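PDB 3DLT: esterase D from Lactobacillus rhamnosus, which probably acts as a carboxylic ester hydrolase of the alpha/beta-hydrolase class, cleaving esters with a serine nucleophile. Local coordinates for residues H29-S34 / L100-I105; I127-H132 / A168-A173. All coordinates share one frame; numbering follows the deposited sequence.

Contact 1. Residues H29-S34 / L100-I105; sequences HAYTGS and LSLGGI. With BUA (butanoic acid), chain B.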
ATOM      1  N   HIS A  29      -3.531  -1.936   0.990  1.00 32.13           N
ATOM      2  CA  HIS A  29      -2.812  -3.116   0.545  1.00 32.06           C
ATOM      3  C   HIS A  29      -2.169  -2.948  -0.837  1.00 33.46           C
ATOM      4  O   HIS A  29      -2.200  -1.861  -1.432  1.00 33.78           O
ATOM      5  CB  HIS A  29      -3.685  -4.359   0.652  1.00 32.16           C
ATOM      6  CG  HIS A  29      -4.846  -4.413  -0.302  1.00 30.96           C
ATOM      7  ND1 HIS A  29      -4.698  -4.484  -1.673  1.00 31.73           N
ATOM      8  CD2 HIS A  29      -6.182  -4.472  -0.067  1.00 33.48           C
ATOM      9  CE1 HIS A  29      -5.889  -4.550  -2.239  1.00 30.62           C
ATOM     10  NE2 HIS A  29      -6.808  -4.571  -1.290  1.00 31.41           N
ATOM     11  N   ALA A  30      -1.568  -4.028  -1.330  1.00 33.93           N
ATOM     12  CA  ALA A  30      -0.849  -4.002  -2.595  1.00 34.11           C
ATOM     13  C   ALA A  30      -1.808  -4.175  -3.797  1.00 35.02           C
ATOM     14  O   ALA A  30      -2.926  -4.686  -3.664  1.00 34.93           O
ATOM     15  CB  ALA A  30       0.203  -5.083  -2.604  1.00 34.12           C
ATOM     16  N   TYR A  31      -1.340  -3.748  -4.967  1.00 35.61           N
ATOM     17  CA  TYR A  31      -1.983  -4.045  -6.245  1.00 35.76           C
ATOM     18  C   TYR A  31      -1.887  -5.543  -6.477  1.00 35.66           C
ATOM     19  O   TYR A  31      -0.803  -6.142  -6.346  1.00 35.46           O
ATOM     20  CB  TYR A  31      -1.240  -3.287  -7.345  1.00 36.65           C
ATOM     21  CG  TYR A  31      -1.817  -3.375  -8.728  1.00 36.44           C
ATOM     22  CD1 TYR A  31      -3.153  -3.137  -8.961  1.00 34.91           C
ATOM     23  CD2 TYR A  31      -1.003  -3.654  -9.806  1.00 37.11           C
ATOM     24  CE1 TYR A  31      -3.672  -3.202 -10.231  1.00 37.60           C
ATOM     25  CE2 TYR A  31      -1.513  -3.692 -11.091  1.00 38.74           C
ATOM     26  CZ  TYR A  31      -2.838  -3.473 -11.297  1.00 39.01           C
ATOM     27  OH  TYR A  31      -3.304  -3.509 -12.592  1.00 38.65           O
ATOM     28  N   THR A  32      -3.024  -6.145  -6.807  1.00 36.18           N
ATOM     29  CA  THR A  32      -3.207  -7.611  -6.865  1.00 35.85           C
ATOM     30  C   THR A  32      -3.140  -8.279  -5.512  1.00 36.11           C
ATOM     31  O   THR A  32      -3.233  -9.517  -5.412  1.00 35.72           O
ATOM     32  CB  THR A  32      -2.221  -8.349  -7.822  1.00 36.69           C
ATOM     33  OG1 THR A  32      -0.954  -8.508  -7.184  1.00 36.52           O
ATOM     34  CG2 THR A  32      -2.073  -7.656  -9.184  1.00 35.52           C
ATOM     35  N   GLY A  33      -2.991  -7.472  -4.456  1.00 35.48           N
ATOM     36  CA  GLY A  33      -3.016  -7.976  -3.122  1.00 34.92           C
ATOM     37  C   GLY A  33      -4.398  -7.990  -2.532  1.00 34.73           C
ATOM     38  O   GLY A  33      -5.404  -7.986  -3.253  1.00 35.38           O
ATOM     39  N   SER A  34      -4.444  -7.994  -1.207  1.00 34.13           N
ATOM     40  CA  SER A  34      -5.685  -7.987  -0.443  1.00 34.16           C
ATOM     41  C   SER A  34      -5.365  -7.607   1.010  1.00 33.27           C
ATOM     42  O   SER A  34      -4.194  -7.351   1.321  1.00 34.55           O
ATOM     43  CB  SER A  34      -6.310  -9.362  -0.469  1.00 33.94           C
ATOM     44  OG  SER A  34      -5.508 -10.240   0.275  1.00 32.49           O
ATOM     45  N   LEU A 100       1.430  -0.314   0.931  1.00 34.91           N
ATOM     46  CA  LEU A 100       2.456  -0.947   0.107  1.00 35.96           C
ATOM     47  C   LEU A 100       2.645  -0.059  -1.120  1.00 36.01           C
ATOM     48  O   LEU A 100       2.558   1.155  -0.953  1.00 37.08           O
ATOM     49  CB  LEU A 100       2.061  -2.412  -0.156  1.00 35.95           C
ATOM     50  CG  LEU A 100       2.502  -3.341   0.960  1.00 35.67           C
ATOM     51  CD1 LEU A 100       1.711  -4.705   0.914  1.00 35.48           C
ATOM     52  CD2 LEU A 100       4.067  -3.536   0.884  1.00 35.76           C
ATOM     53  N   SER A 101       2.936  -0.553  -2.318  1.00 35.99           N
ATOM     54  CA  SER A 101       3.213   0.381  -3.394  1.00 35.64           C
ATOM     55  C   SER A 101       1.964   1.131  -3.786  1.00 35.97           C
ATOM     56  O   SER A 101       1.934   2.353  -3.695  1.00 36.23           O
ATOM     57  CB  SER A 101       3.808  -0.274  -4.642  1.00 35.90           C
ATOM     58  OG  SER A 101       5.094  -0.791  -4.427  1.00 35.81           O
ATOM     59  N   LEU A 102       0.936   0.394  -4.231  1.00 36.45           N
ATOM     60  CA  LEU A 102      -0.368   0.984  -4.567  1.00 35.76           C
ATOM     61  C   LEU A 102      -0.965   1.720  -3.390  1.00 35.89           C
ATOM     62  O   LEU A 102      -1.202   2.940  -3.433  1.00 35.69           O
ATOM     63  CB  LEU A 102      -1.377  -0.098  -5.015  1.00 36.39           C
ATOM     64  CG  LEU A 102      -2.704   0.493  -5.546  1.00 36.70           C
ATOM     65  CD1 LEU A 102      -2.431   1.288  -6.817  1.00 36.80           C
ATOM     66  CD2 LEU A 102      -3.792  -0.586  -5.762  1.00 36.56           C
ATOM     67  N   GLY A 103      -1.232   0.968  -2.333  1.00 34.90           N
ATOM     68  CA  GLY A 103      -1.768   1.540  -1.129  1.00 34.57           C
ATOM     69  C   GLY A 103      -0.965   2.753  -0.734  1.00 34.15           C
ATOM     70  O   GLY A 103      -1.542   3.696  -0.257  1.00 35.04           O
ATOM     71  N   GLY A 104       0.353   2.746  -0.937  1.00 34.70           N
ATOM     72  CA  GLY A 104       1.213   3.860  -0.476  1.00 34.01           C
ATOM     73  C   GLY A 104       1.052   5.154  -1.256  1.00 34.61           C
ATOM     74  O   GLY A 104       1.296   6.219  -0.741  1.00 34.04           O
ATOM     75  N   ILE A 105       0.636   5.059  -2.515  1.00 34.74           N
ATOM     76  CA  ILE A 105       0.318   6.243  -3.320  1.00 34.88           C
ATOM     77  C   ILE A 105      -0.827   6.958  -2.636  1.00 35.06           C
ATOM     78  O   ILE A 105      -0.765   8.163  -2.411  1.00 35.92           O
ATOM     79  CB  ILE A 105      -0.063   5.862  -4.799  1.00 34.89           C
ATOM     80  CG1 ILE A 105       1.167   5.349  -5.561  1.00 34.25           C
ATOM     81  CG2 ILE A 105      -0.666   7.059  -5.547  1.00 34.31           C
ATOM     82  CD1 ILE A 105       0.798   4.374  -6.724  1.00 34.51           C
TER
HETATM   83  C1  BUA B 245       4.077  -3.406  -7.038  1.00 32.21           C
HETATM   84  C2  BUA B 245       2.659  -3.892  -6.883  1.00 33.19           C
HETATM   85  C3  BUA B 245       2.401  -4.471  -5.489  1.00 33.42           C
HETATM   86  C4  BUA B 245       2.161  -3.336  -4.505  1.00 34.55           C
HETATM   87  O1  BUA B 245       1.225  -2.560  -4.723  1.00 32.86           O
HETATM   88  O2  BUA B 245       2.897  -3.212  -3.513  1.00 33.73           O

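Contact 2. Residues I127-H132 / A168-A173; sequences ILPGKH and AIDQFA. With BUA (butanoic acid), chain C.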
ATOM      1  N   ILE A 127       4.366   3.351  -7.821  1.00 42.31           N
ATOM      2  CA  ILE A 127       4.249   2.873  -9.200  1.00 42.13           C
ATOM      3  C   ILE A 127       4.250   4.107 -10.095  1.00 42.71           C
ATOM      4  O   ILE A 127       3.271   4.858 -10.105  1.00 42.27           O
ATOM      5  CB  ILE A 127       2.943   2.043  -9.389  1.00 42.16           C
ATOM      6  CG1 ILE A 127       2.932   0.814  -8.438  1.00 41.60           C
ATOM      7  CG2 ILE A 127       2.749   1.632 -10.859  1.00 41.51           C
ATOM      8  CD1 ILE A 127       1.521   0.142  -8.273  1.00 41.28           C
ATOM      9  N   LEU A 128       5.362   4.337 -10.802  1.00 43.17           N
ATOM     10  CA  LEU A 128       5.538   5.541 -11.616  1.00 43.84           C
ATOM     11  C   LEU A 128       5.973   5.150 -13.011  1.00 44.53           C
ATOM     12  O   LEU A 128       6.501   4.056 -13.207  1.00 43.91           O
ATOM     13  CB  LEU A 128       6.588   6.466 -10.980  1.00 44.22           C
ATOM     14  CG  LEU A 128       6.169   7.156  -9.664  1.00 44.18           C
ATOM     15  CD1 LEU A 128       7.371   7.856  -8.976  1.00 42.07           C
ATOM     16  CD2 LEU A 128       5.007   8.121  -9.940  1.00 40.93           C
ATOM     17  N   PRO A 129       5.756   6.037 -14.000  1.00 45.31           N
ATOM     18  CA  PRO A 129       6.076   5.656 -15.392  1.00 45.95           C
ATOM     19  C   PRO A 129       7.510   5.158 -15.587  1.00 45.85           C
ATOM     20  O   PRO A 129       8.459   5.851 -15.198  1.00 46.02           O
ATOM     21  CB  PRO A 129       5.866   6.957 -16.178  1.00 45.72           C
ATOM     22  CG  PRO A 129       4.944   7.742 -15.361  1.00 45.56           C
ATOM     23  CD  PRO A 129       5.223   7.406 -13.924  1.00 45.57           C
ATOM     24  N   GLY A 130       7.643   3.963 -16.155  1.00 45.34           N
ATOM     25  CA  GLY A 130       8.928   3.456 -16.603  1.00 45.78           C
ATOM     26  C   GLY A 130       9.767   2.883 -15.479  1.00 45.91           C
ATOM     27  O   GLY A 130      10.906   2.490 -15.701  1.00 45.43           O
ATOM     28  N   LYS A 131       9.178   2.797 -14.285  1.00 45.97           N
ATOM     29  CA  LYS A 131       9.904   2.467 -13.066  1.00 46.32           C
ATOM     30  C   LYS A 131       9.422   1.167 -12.433  1.00 46.03           C
ATOM     31  O   LYS A 131       9.666   0.919 -11.253  1.00 46.41           O
ATOM     32  CB  LYS A 131       9.772   3.611 -12.062  1.00 46.28           C
ATOM     33  CG  LYS A 131      10.338   4.941 -12.533  1.00 47.38           C
ATOM     34  CD  LYS A 131      11.867   4.925 -12.709  1.00 49.36           C
ATOM     35  CE  LYS A 131      12.441   6.268 -13.203  1.00 49.71           C
ATOM     36  NZ  LYS A 131      12.682   7.230 -12.063  1.00 52.61           N
ATOM     37  N   HIS A 132       8.771   0.319 -13.218  1.00 46.30           N
ATOM     38  CA  HIS A 132       8.255  -0.927 -12.685  1.00 46.00           C
ATOM     39  C   HIS A 132       8.208  -2.068 -13.694  1.00 46.27           C
ATOM     40  O   HIS A 132       8.165  -1.843 -14.911  1.00 45.98           O
ATOM     41  CB  HIS A 132       6.869  -0.702 -12.062  1.00 45.88           C
ATOM     42  CG  HIS A 132       5.902   0.053 -12.929  1.00 45.06           C
ATOM     43  ND1 HIS A 132       5.329  -0.490 -14.054  1.00 43.79           N
ATOM     44  CD2 HIS A 132       5.387   1.302 -12.816  1.00 44.95           C
ATOM     45  CE1 HIS A 132       4.511   0.390 -14.603  1.00 44.44           C
ATOM     46  NE2 HIS A 132       4.519   1.487 -13.866  1.00 44.51           N
ATOM     47  N   ALA A 168      -3.029   4.225 -15.899  1.00 45.16           N
ATOM     48  CA  ALA A 168      -3.959   4.945 -15.011  1.00 44.90           C
ATOM     49  C   ALA A 168      -3.302   5.153 -13.663  1.00 44.52           C
ATOM     50  O   ALA A 168      -3.352   6.241 -13.113  1.00 45.06           O
ATOM     51  CB  ALA A 168      -5.293   4.194 -14.839  1.00 44.38           C
ATOM     52  N   ILE A 169      -2.681   4.103 -13.137  1.00 43.83           N
ATOM     53  CA  ILE A 169      -2.003   4.191 -11.839  1.00 43.05           C
ATOM     54  C   ILE A 169      -0.805   5.128 -11.918  1.00 42.93           C
ATOM     55  O   ILE A 169      -0.627   5.975 -11.036  1.00 43.31           O
ATOM     56  CB  ILE A 169      -1.556   2.801 -11.334  1.00 42.77           C
ATOM     57  CG1 ILE A 169      -2.762   1.932 -10.996  1.00 42.31           C
ATOM     58  CG2 ILE A 169      -0.708   2.923 -10.101  1.00 42.30           C
ATOM     59  CD1 ILE A 169      -2.403   0.486 -10.864  1.00 42.06           C
ATOM     60  N   ASP A 170      -0.001   5.001 -12.979  1.00 43.10           N
ATOM     61  CA  ASP A 170       1.179   5.864 -13.153  1.00 43.43           C
ATOM     62  C   ASP A 170       0.707   7.301 -13.114  1.00 43.66           C
ATOM     63  O   ASP A 170       1.268   8.126 -12.409  1.00 43.96           O
ATOM     64  CB  ASP A 170       1.900   5.654 -14.492  1.00 43.53           C
ATOM     65  CG  ASP A 170       2.617   4.315 -14.619  1.00 43.98           C
ATOM     66  OD1 ASP A 170       3.023   3.681 -13.627  1.00 43.68           O
ATOM     67  OD2 ASP A 170       2.798   3.903 -15.785  1.00 46.45           O
ATOM     68  N   GLN A 171      -0.344   7.595 -13.873  1.00 44.26           N
ATOM     69  CA  GLN A 171      -0.853   8.960 -13.973  1.00 44.70           C
ATOM     70  C   GLN A 171      -1.306   9.499 -12.620  1.00 44.23           C
ATOM     71  O   GLN A 171      -0.962  10.639 -12.251  1.00 45.47           O
ATOM     72  CB  GLN A 171      -1.981   8.990 -14.994  1.00 44.70           C
ATOM     73  CG  GLN A 171      -2.707  10.299 -15.101  1.00 47.17           C
ATOM     74  CD  GLN A 171      -3.543  10.419 -16.377  1.00 47.03           C
ATOM     75  OE1 GLN A 171      -3.694   9.462 -17.171  1.00 50.17           O
ATOM     76  NE2 GLN A 171      -4.082  11.604 -16.580  1.00 50.12           N
ATOM     77  N   PHE A 172      -2.053   8.676 -11.871  1.00 43.20           N
ATOM     78  CA  PHE A 172      -2.521   9.049 -10.538  1.00 42.23           C
ATOM     79  C   PHE A 172      -1.315   9.333  -9.628  1.00 41.83           C
ATOM     80  O   PHE A 172      -1.307  10.324  -8.864  1.00 41.27           O
ATOM     81  CB  PHE A 172      -3.406   7.938  -9.934  1.00 42.31           C
ATOM     82  CG  PHE A 172      -4.160   8.362  -8.684  1.00 41.61           C
ATOM     83  CD1 PHE A 172      -5.499   8.773  -8.759  1.00 41.45           C
ATOM     84  CD2 PHE A 172      -3.532   8.367  -7.450  1.00 41.47           C
ATOM     85  CE1 PHE A 172      -6.185   9.184  -7.630  1.00 40.04           C
ATOM     86  CE2 PHE A 172      -4.218   8.778  -6.302  1.00 40.85           C
ATOM     87  CZ  PHE A 172      -5.543   9.194  -6.399  1.00 41.60           C
ATOM     88  N   ALA A 173      -0.309   8.459  -9.731  1.00 41.67           N
ATOM     89  CA  ALA A 173       0.907   8.526  -8.922  1.00 41.42           C
ATOM     90  C   ALA A 173       1.690   9.779  -9.245  1.00 41.65           C
ATOM     91  O   ALA A 173       2.175  10.461  -8.342  1.00 41.32           O
ATOM     92  CB  ALA A 173       1.771   7.264  -9.148  1.00 40.99           C
TER
HETATM   93  C1  BUA C 246       4.454  -0.829 -19.080  1.00 61.05           C
HETATM   94  C2  BUA C 246       4.956  -2.129 -18.504  1.00 59.98           C
HETATM   95  C3  BUA C 246       5.792  -1.874 -17.265  1.00 59.63           C
HETATM   96  C4  BUA C 246       5.565  -2.972 -16.257  1.00 58.24           C
HETATM   97  O1  BUA C 246       5.840  -4.140 -16.582  1.00 56.16           O
HETATM   98  O2  BUA C 246       5.125  -2.675 -15.127  1.00 58.65           O

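Contact 1. Residues H29-S34 / L100-I105
Tyr31 and Leu102 both turn CG anti to the backbone N, chi1 -175° and -173°. This sends the two side chains off past each other at a slant, with Tyr31 CD1 4.1 Å from Leu102 CD2. The backbones set the 4.0 Å between Tyr31 CB and Leu102 CB. The N-H groups of both residues meet at O1 of a bound butanoic acid, consistent with the oxyanion hole of an alpha/beta hydrolase. Strand 94-99 ends here, and the nucleophile elbow carries Ser101, the predicted nucleophile, into helix 101-113. The ligand O1 is gripped by Tyr31 N at 2.8 Å and by Leu102 N at 3.0 Å, the second bond almost straight at 175°. Ser101 N holds O2 at 2.9 Å. The carboxylate thus sits at the N-terminal end of the helix, which would be expected to favour negative charge there. His226, a predicted charge-relay residue, also hydrogen-bonds the ligand through NE2. On the other flank, Leu100 CD1 packs on Ala30 CB at 3.8 Å. Loop 29-34 is shaped by a type II turn from Ala30 to Gly33. Ala30 O takes bonds from His29 ND1 and Gly33 N, which reach it from opposite faces of its plane. His29 NE2 is paired with Phe57 N, so both ring nitrogens are held. Gly103 has no side chain, which lets His29 O come close: Gly103 N makes a weak hydrogen bond to it, 3.1 Å long.

Contact 2. Residues I127-H132 / A168-A173
His132 and Asp170 form the polar centre of this contact. NE2 of His132 gives a hydrogen bond to Asp170 OD1, 2.7 Å long with an N-H...O angle of 156°. The oxygen receives it on its syn lone pair, close to the plane of the imidazole. Ring and carboxylate are twisted 31° apart. At another edge of the ring, ND1 faces O2 of a second butanoic acid, but the modelled distance is too short to be reliable. Leu134 N and Val135 N also hydrogen-bond this ligand. Apolar groups lie beside the aspartate. Ile127 CG2 lies 3.5 Å from Asp170 OD1 and 3.8 Å from Ile169 CG2. Pro129 runs past Asp170 in the opposite direction, with CG 3.8 Å from Asp170 CB. Further along the helix, Leu128 CD2 presses on Ala173 CB at 3.4 Å, a tight fit. Ala173 CB also lies 3.0 Å from Ile127 O, a buried carbonyl with no polar partner in the model. Behind this shell, a type II turn from Leu128 to Lys131 bends the chain, closed by Lys131 N to Leu128 O at 3.1 Å. Gly130 takes the positive phi of the turn. His132 then sets CG between its backbone N and carbonyl carbon, chi1 49°, with the ring aimed at the helix. The pair is a His-carboxylate hydrogen bond separate from the predicted catalytic residues. It ties the loop before helix 134-149 to helix 155-178, within the helical insertion between strands 119-122 and 187-192 that is typical of a cap on the alpha/beta-hydrolase fold.

Contact 1 is buried near the centre of the chain, whereas contact 2 is partly buried and reaches the surface at Pro129. They share no helix or strand. Contact 1 joins the loop after strand 23-28 to the start of helix 101-113, at the ends of central strands; contact 2 joins a loop and a helix of the insertion. Their centres are about 13 Å apart, yet they touch: Ile105 packs on Ile127, Phe172 and Ala173, and Tyr31 on Ile169. Each lies beside a butanoic acid. In contact 1 backbone N-H groups carry the polar chemistry, at the predicted nucleophile. In contact 2 the His132-Asp170 pair, not among the predicted catalytic residues, carries it, though Ile127 reaches Ser101.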